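Local coordinates for phosphopantetheine adenylyltransferase (Archaeoglobus fulgidus, PDB 3DO8), which probably catalyses the reversible transfer of an adenylyl group from ATP to 4'-phosphopantetheine, giving dephospho-CoA and pyrophosphate in coenzyme A biosynthesis, at residues M1-H13 with A23-T36. Numbering follows the deposited sequence.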
loop_
_atom_site.group_PDB
_atom_site.type_symbol
_atom_site.label_atom_id
_atom_site.label_comp_id
_atom_site.label_asym_id
_atom_site.label_seq_id
_atom_site.Cartn_x
_atom_site.Cartn_y
_atom_site.Cartn_z
ATOM N N MET A 1 2.853 4.705 -16.854
ATOM C CA MET A 1 3.835 4.731 -15.759
ATOM C C MET A 1 3.254 3.953 -14.563
ATOM O O MET A 1 2.095 4.089 -14.264
ATOM C CB MET A 1 4.067 6.207 -15.476
ATOM C CG MET A 1 5.465 6.551 -15.338
ATOM S SD MET A 1 5.738 5.928 -13.699
ATOM C CE MET A 1 7.492 5.625 -13.761
ATOM N N LYS A 2 4.012 3.093 -13.888
ATOM C CA LYS A 2 3.357 2.139 -13.077
ATOM C C LYS A 2 2.895 2.870 -11.788
ATOM O O LYS A 2 1.722 2.757 -11.431
ATOM C CB LYS A 2 4.190 0.866 -12.774
ATOM C CG LYS A 2 3.331 -0.298 -12.362
ATOM C CD LYS A 2 4.107 -1.600 -12.334
ATOM C CE LYS A 2 3.298 -2.724 -11.742
ATOM N NZ LYS A 2 2.610 -3.498 -12.791
ATOM N N VAL A 3 3.795 3.606 -11.103
ATOM C CA VAL A 3 3.476 4.090 -9.737
ATOM C C VAL A 3 3.847 5.572 -9.550
ATOM O O VAL A 3 4.975 5.975 -9.873
ATOM C CB VAL A 3 4.221 3.281 -8.652
ATOM C CG1 VAL A 3 3.813 3.778 -7.261
ATOM C CG2 VAL A 3 3.988 1.789 -8.811
ATOM N N ALA A 4 2.899 6.358 -9.027
ATOM C CA ALA A 4 3.069 7.748 -8.606
ATOM C C ALA A 4 3.235 7.874 -7.097
ATOM O O ALA A 4 2.547 7.210 -6.361
ATOM C CB ALA A 4 1.888 8.552 -9.005
ATOM N N LEU A 5 4.184 8.704 -6.689
ATOM C CA LEU A 5 4.444 9.054 -5.311
ATOM C C LEU A 5 4.891 10.505 -5.328
ATOM O O LEU A 5 5.653 10.886 -6.169
ATOM C CB LEU A 5 5.615 8.207 -4.752
ATOM C CG LEU A 5 6.211 8.582 -3.416
ATOM C CD1 LEU A 5 5.168 8.503 -2.302
ATOM C CD2 LEU A 5 7.363 7.692 -3.134
ATOM N N GLY A 6 4.451 11.292 -4.367
ATOM C CA GLY A 6 4.855 12.686 -4.279
ATOM C C GLY A 6 5.079 13.153 -2.867
ATOM O O GLY A 6 4.609 12.530 -1.924
ATOM N N GLY A 7 5.823 14.243 -2.730
ATOM C CA GLY A 7 6.078 14.808 -1.423
ATOM C C GLY A 7 7.006 16.001 -1.467
ATOM O O GLY A 7 7.510 16.380 -2.515
ATOM N N THR A 8 7.188 16.595 -0.294
ATOM C CA THR A 8 8.167 17.647 -0.080
ATOM C C THR A 8 9.482 17.035 0.428
ATOM O O THR A 8 10.531 17.471 0.040
ATOM C CB THR A 8 7.625 18.694 0.915
ATOM O OG1 THR A 8 6.526 19.368 0.320
ATOM C CG2 THR A 8 8.691 19.690 1.277
ATOM N N PHE A 9 9.394 16.019 1.281
ATOM C CA PHE A 9 10.562 15.238 1.746
ATOM C C PHE A 9 11.525 16.094 2.536
ATOM O O PHE A 9 12.760 15.967 2.381
ATOM C CB PHE A 9 11.288 14.527 0.582
ATOM C CG PHE A 9 10.405 13.590 -0.203
ATOM C CD1 PHE A 9 10.064 12.336 0.299
ATOM C CD2 PHE A 9 9.894 13.962 -1.441
ATOM C CE1 PHE A 9 9.238 11.460 -0.440
ATOM C CE2 PHE A 9 9.058 13.137 -2.144
ATOM C CZ PHE A 9 8.727 11.878 -1.667
ATOM N N GLU A 10 10.993 16.930 3.425
ATOM C CA GLU A 10 11.846 17.735 4.301
ATOM C C GLU A 10 11.396 17.627 5.740
ATOM O O GLU A 10 10.310 18.113 6.066
ATOM C CB GLU A 10 11.879 19.209 3.889
ATOM C CG GLU A 10 12.780 20.059 4.806
ATOM C CD GLU A 10 12.792 21.512 4.470
ATOM O OE1 GLU A 10 12.636 21.858 3.280
ATOM O OE2 GLU A 10 12.943 22.340 5.416
ATOM N N PRO A 11 12.197 16.978 6.592
ATOM C CA PRO A 11 13.335 16.157 6.211
ATOM C C PRO A 11 12.800 14.830 5.657
ATOM O O PRO A 11 11.585 14.591 5.647
ATOM C CB PRO A 11 14.049 15.907 7.528
ATOM C CG PRO A 11 12.995 15.897 8.487
ATOM C CD PRO A 11 11.945 16.879 8.032
ATOM N N LEU A 12 13.712 14.009 5.162
ATOM C CA LEU A 12 13.374 12.691 4.654
ATOM C C LEU A 12 13.323 11.727 5.832
ATOM O O LEU A 12 14.378 11.309 6.346
ATOM C CB LEU A 12 14.408 12.258 3.624
ATOM C CG LEU A 12 14.133 10.958 2.854
ATOM C CD1 LEU A 12 13.992 9.708 3.714
ATOM C CD2 LEU A 12 12.934 11.068 2.047
ATOM N N HIS A 13 12.114 11.403 6.293
ATOM C CA HIS A 13 11.924 10.670 7.553
ATOM C C HIS A 13 11.430 9.261 7.324
ATOM O O HIS A 13 11.254 8.829 6.167
ATOM C CB HIS A 13 11.007 11.444 8.507
ATOM C CG HIS A 13 9.645 11.754 7.969
ATOM N ND1 HIS A 13 8.775 10.791 7.492
ATOM C CD2 HIS A 13 8.997 12.940 7.839
ATOM C CE1 HIS A 13 7.647 11.373 7.121
ATOM N NE2 HIS A 13 7.758 12.677 7.318
ATOM N N ALA A 23 6.254 1.974 -2.827
ATOM C CA ALA A 23 6.205 2.390 -4.228
ATOM C C ALA A 23 7.172 1.565 -5.076
ATOM O O ALA A 23 6.826 1.149 -6.175
ATOM C CB ALA A 23 6.497 3.876 -4.379
ATOM N N ILE A 24 8.394 1.335 -4.580
ATOM C CA ILE A 24 9.385 0.586 -5.330
ATOM C C ILE A 24 9.047 -0.893 -5.434
ATOM O O ILE A 24 9.277 -1.518 -6.476
ATOM C CB ILE A 24 10.815 0.820 -4.783
ATOM C CG1 ILE A 24 11.192 2.291 -5.019
ATOM C CG2 ILE A 24 11.785 -0.121 -5.441
ATOM C CD1 ILE A 24 12.543 2.759 -4.447
ATOM N N LYS A 25 8.504 -1.461 -4.369
ATOM C CA LYS A 25 8.048 -2.830 -4.421
ATOM C C LYS A 25 6.922 -2.976 -5.446
ATOM O O LYS A 25 6.874 -3.974 -6.182
ATOM C CB LYS A 25 7.686 -3.342 -3.018
ATOM C CG LYS A 25 8.951 -3.613 -2.186
ATOM C CD LYS A 25 8.714 -3.915 -0.733
ATOM C CE LYS A 25 10.040 -4.329 -0.076
ATOM N NZ LYS A 25 9.974 -4.326 1.402
ATOM N N LEU A 26 6.049 -1.978 -5.554
ATOM C CA LEU A 26 4.957 -2.043 -6.518
ATOM C C LEU A 26 5.420 -1.827 -7.940
ATOM O O LEU A 26 4.895 -2.477 -8.850
ATOM C CB LEU A 26 3.858 -1.005 -6.207
ATOM C CG LEU A 26 3.018 -1.277 -4.968
ATOM C CD1 LEU A 26 2.061 -0.084 -4.693
ATOM C CD2 LEU A 26 2.248 -2.598 -5.077
ATOM N N GLY A 27 6.337 -0.873 -8.145
ATOM C CA GLY A 27 6.655 -0.359 -9.481
ATOM C C GLY A 27 8.044 -0.625 -10.015
ATOM O O GLY A 27 8.291 -0.444 -11.210
ATOM N N GLY A 28 8.963 -1.018 -9.138
ATOM C CA GLY A 28 10.361 -1.177 -9.524
ATOM C C GLY A 28 10.910 0.150 -9.994
ATOM O O GLY A 28 10.709 1.159 -9.366
ATOM N N ARG A 29 11.574 0.151 -11.153
ATOM C CA ARG A 29 12.087 1.367 -11.769
ATOM C C ARG A 29 10.997 2.195 -12.470
ATOM O O ARG A 29 11.270 3.321 -12.928
ATOM C CB ARG A 29 13.107 1.009 -12.815
ATOM C CG ARG A 29 14.206 0.019 -12.378
ATOM C CD ARG A 29 15.326 0.666 -11.702
ATOM N NE ARG A 29 15.908 1.759 -12.499
ATOM C CZ ARG A 29 17.025 1.712 -13.225
ATOM N NH1 ARG A 29 17.412 2.814 -13.861
ATOM N NH2 ARG A 29 17.770 0.608 -13.299
ATOM N N ASP A 30 9.775 1.662 -12.541
ATOM C CA ASP A 30 8.675 2.282 -13.288
ATOM C C ASP A 30 7.884 3.124 -12.308
ATOM O O ASP A 30 6.668 3.009 -12.201
ATOM C CB ASP A 30 7.787 1.176 -13.896
ATOM C CG ASP A 30 6.919 1.645 -15.075
ATOM O OD1 ASP A 30 6.896 2.853 -15.393
ATOM O OD2 ASP A 30 6.236 0.758 -15.681
ATOM N N ILE A 31 8.589 3.940 -11.568
ATOM C CA ILE A 31 7.988 4.859 -10.600
ATOM C C ILE A 31 8.441 6.256 -10.979
ATOM O O ILE A 31 9.503 6.445 -11.580
ATOM C CB ILE A 31 8.406 4.568 -9.161
ATOM C CG1 ILE A 31 9.907 4.813 -8.914
ATOM C CG2 ILE A 31 8.066 3.116 -8.787
ATOM C CD1 ILE A 31 10.238 4.716 -7.446
ATOM N N THR A 32 7.608 7.209 -10.612
ATOM C CA THR A 32 7.933 8.617 -10.692
ATOM C C THR A 32 7.725 9.195 -9.336
ATOM O O THR A 32 6.630 9.037 -8.758
ATOM C CB THR A 32 7.050 9.340 -11.718
ATOM O OG1 THR A 32 7.201 8.698 -12.990
ATOM C CG2 THR A 32 7.446 10.749 -11.865
ATOM N N ILE A 33 8.781 9.825 -8.798
ATOM C CA ILE A 33 8.705 10.502 -7.531
ATOM C C ILE A 33 8.617 12.009 -7.788
ATOM O O ILE A 33 9.553 12.602 -8.333
ATOM C CB ILE A 33 9.929 10.211 -6.609
ATOM C CG1 ILE A 33 10.106 8.694 -6.403
ATOM C CG2 ILE A 33 9.735 10.933 -5.287
ATOM C CD1 ILE A 33 11.248 8.343 -5.447
ATOM N N GLY A 34 7.496 12.604 -7.407
ATOM C CA GLY A 34 7.321 14.033 -7.491
ATOM C C GLY A 34 7.882 14.664 -6.239
ATOM O O GLY A 34 7.609 14.189 -5.119
ATOM N N VAL A 35 8.655 15.733 -6.426
ATOM C CA VAL A 35 9.152 16.525 -5.309
ATOM C C VAL A 35 8.619 17.958 -5.492
ATOM O O VAL A 35 8.760 18.559 -6.572
ATOM C CB VAL A 35 10.689 16.455 -5.264
ATOM C CG1 VAL A 35 11.239 17.435 -4.209
ATOM C CG2 VAL A 35 11.126 14.988 -5.019
ATOM N N THR A 36 8.011 18.505 -4.443
ATOM C CA THR A 36 7.364 19.810 -4.542
ATOM C C THR A 36 8.374 20.913 -4.869
ATOM O O THR A 36 9.496 20.937 -4.350
ATOM C CB THR A 36 6.642 20.167 -3.234
ATOM O OG1 THR A 36 7.549 20.025 -2.145
ATOM C CG2 THR A 36 5.422 19.275 -2.998
#
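Val3 N donates to Asp30 O, and from this bond a parallel ladder pairs strand 3-7 with strand 31-36, whose directions differ by 18°. Thr32 N to Val3 O, Leu5 N to Thr32 O, Gly34 N to Leu5 O, Gly7 N to Gly34 O and Thr36 N to Gly7 O continue it; the shortest is Gly34 N to Leu5 O (2.8 Å, 168° at the hydrogen).

Packing is tightest where Val3 meets the last turn of helix 14-27. CG1, anti to the backbone N (chi1 -178°), touches Ala23 CB (3.9 Å), while CG2, anti to the carbonyl carbon, packs on Leu26 CB and sits 3.5 Å from Gly27 CA, so close that a CB on Gly27 would collide with it. Leu5 CD2 extends this apolar layer to Ala23 CB at 4.1 Å. Farther along the same sheet face, the Phe9 ring turns an edge to Gly34 O, 3.5 Å from CE2, and meets Ile33 CG2 and Val35 CG2 obliquely. Beyond the ladder, Thr8 OG1 and Thr36 OG1 share a hydrogen bond of 2.7 Å.

The partly exposed end at Met1, Lys2 and Asp30 is looser. Lys2 N has two weak bonds, to Asp30 O and OD1, and Lys2 NZ turns off to a salt bridge with Glu88. Met1, bent at chi2, is modelled with SD 3.2 Å from Thr32 OG1, a hydroxyl hydrogen-bonded to Glu71, and CG 4.0 Å from Asp30 OD1; its terminal methyl lies too close to Asp30 to be trusted. Replacing Met1 with an alanine would probably leave Thr32 OG1 and the Asp30 carboxylate without this cover, opening a gap.

Strand 3-7, helix 14-27 and strand 31-36 thus form a beta-alpha-beta crossover, as expected of the Rossmann-like nucleotidyltransferase fold.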